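Local coordinates for predicted metal-dependent phosphohydrolase (Magnetospirillum magnetotacticum MS-1, PDB 3KH1), which is a predicted metal-dependent phosphohydrolase of the HD-domain family, possibly acting as a 5'-deoxynucleotidase, at the interface of chains A and B. Sequence-based numbering; all coordinates share one arbitrary frame. Chains: chain A/B, Predicted metal-dependent phosphohydrolase.

The interface of chains A and B. Residues chain A 49-50, 53, 69, 73; chain B 53, 66, 69-70, 73-74.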
# COMPACT_ATOMS: atom_id res chain seq x y z
N ALA A 49 5.84 -1.68 -2.30
CA ALA A 49 6.42 -0.77 -1.31
C ALA A 49 6.96 -1.52 -0.10
O ALA A 49 8.02 -1.17 0.43
CB ALA A 49 5.40 0.31 -0.88
N THR A 50 6.26 -2.56 0.33
CA THR A 50 6.76 -3.37 1.42
C THR A 50 8.06 -4.09 1.00
O THR A 50 9.03 -4.14 1.76
CB THR A 50 5.67 -4.39 1.85
OG1 THR A 50 4.48 -3.68 2.21
CG2 THR A 50 6.11 -5.22 3.04
N PHE A 53 11.29 -1.95 1.38
CA PHE A 53 11.89 -1.96 2.69
C PHE A 53 12.56 -3.30 2.98
O PHE A 53 13.67 -3.35 3.48
CB PHE A 53 10.84 -1.63 3.76
CG PHE A 53 10.43 -0.20 3.78
CD1 PHE A 53 11.34 0.79 4.16
CD2 PHE A 53 9.16 0.16 3.43
CE1 PHE A 53 10.95 2.11 4.17
CE2 PHE A 53 8.73 1.49 3.47
CZ PHE A 53 9.62 2.48 3.82
N ALA A 69 9.76 3.96 -1.52
CA ALA A 69 8.47 3.52 -1.01
C ALA A 69 7.39 4.50 -1.41
O ALA A 69 6.33 4.10 -1.89
CB ALA A 69 8.50 3.31 0.51
N LEU A 73 4.16 3.85 -3.76
CA LEU A 73 2.79 4.03 -3.26
C LEU A 73 1.98 4.89 -4.24
O LEU A 73 0.78 4.69 -4.38
CB LEU A 73 2.77 4.66 -1.90
CG LEU A 73 3.36 3.76 -0.78
CD1 LEU A 73 3.50 4.58 0.51
CD2 LEU A 73 2.44 2.53 -0.52
N PHE B 53 2.94 9.85 4.05
CA PHE B 53 3.72 10.79 3.24
C PHE B 53 2.96 12.08 2.92
O PHE B 53 3.48 13.18 3.07
CB PHE B 53 4.21 10.13 1.96
CG PHE B 53 5.30 9.08 2.20
CD1 PHE B 53 6.57 9.48 2.59
CD2 PHE B 53 5.04 7.72 2.01
CE1 PHE B 53 7.57 8.54 2.82
CE2 PHE B 53 6.06 6.78 2.22
CZ PHE B 53 7.32 7.21 2.60
N GLY B 66 9.32 7.91 6.80
CA GLY B 66 9.58 6.66 6.10
C GLY B 66 9.38 5.44 6.98
O GLY B 66 8.90 4.41 6.52
N ALA B 69 5.75 4.87 7.48
CA ALA B 69 5.24 4.18 6.31
C ALA B 69 5.52 2.68 6.37
O ALA B 69 4.63 1.87 6.12
CB ALA B 69 5.79 4.78 5.01
N ARG B 70 6.75 2.31 6.69
CA ARG B 70 7.14 0.88 6.80
C ARG B 70 6.30 0.18 7.86
O ARG B 70 5.76 -0.93 7.62
CB ARG B 70 8.63 0.80 7.15
CG ARG B 70 9.15 -0.63 7.32
CD ARG B 70 10.61 -0.74 7.44
NE ARG B 70 11.20 -0.07 8.57
CZ ARG B 70 11.85 1.10 8.55
NH1 ARG B 70 11.82 1.90 7.50
NH2 ARG B 70 12.51 1.50 9.61
N LEU B 73 2.86 -0.36 6.53
CA LEU B 73 2.82 -1.44 5.56
C LEU B 73 2.80 -2.81 6.21
O LEU B 73 2.18 -3.72 5.69
CB LEU B 73 3.97 -1.34 4.58
CG LEU B 73 3.96 -0.12 3.67
CD1 LEU B 73 5.30 0.01 2.94
CD2 LEU B 73 2.81 -0.20 2.69
N ILE B 74 3.41 -2.98 7.38
CA ILE B 74 3.49 -4.27 8.05
C ILE B 74 2.53 -4.47 9.21
O ILE B 74 2.41 -5.60 9.70
CB ILE B 74 4.95 -4.61 8.42
CG1 ILE B 74 5.59 -3.74 9.53
CG2 ILE B 74 5.85 -4.55 7.18
CD1 ILE B 74 5.17 -3.96 10.91
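In this HD-domain protein, helix 41-54 of chain A packs against helix 65-74 of chain B in a two-fold symmetric, probably dimer-forming interface, held here by van der Waals packing with no polar pair bonding between the chains. The flat ring of A:Phe53 offers a broad face to B:Arg70, which crosses it obliquely, its CG anti to the backbone N (chi1 179°). B:Arg70 CB lies over the centre of that face, 3.6 Å from the A:Phe53 centroid, a CH-pi contact. CG moves on to the ring's root, and B:Arg70 CD meets A:Phe53 CD1 at 3.7 Å; this methylene stem supplies most of the face contacts. A bend at chi3 then brings B:Arg70 NH1 to 3.4 Å from A:Phe53 CE1, which lies at the guanidinium's edge, in its plane. Ring and guanidinium planes are 58° apart, hence not stacked. On the same face, beyond A:Phe53 CZ, the backbone carbonyl O of B:Gly66 lies 3.4 Å from that atom, above the ring plane. B:Leu73 crosses A:Phe53 at about a right angle; its branching lets CD1 lie at the ring's edge, in plane, 3.8 Å from A:Phe53 CE2, and also meet A:Ala49 CB, whose small methyl probably lets the helices come close. Short A:Thr50 lets this leucine slide past: its OG1, beside the backbone N (chi1 -57°), makes a van der Waals contact of 3.4 Å with B:Leu73 CB. In the twin contact, A:Leu73 CD1 reaches B:Phe53 CE2 at 3.8 Å.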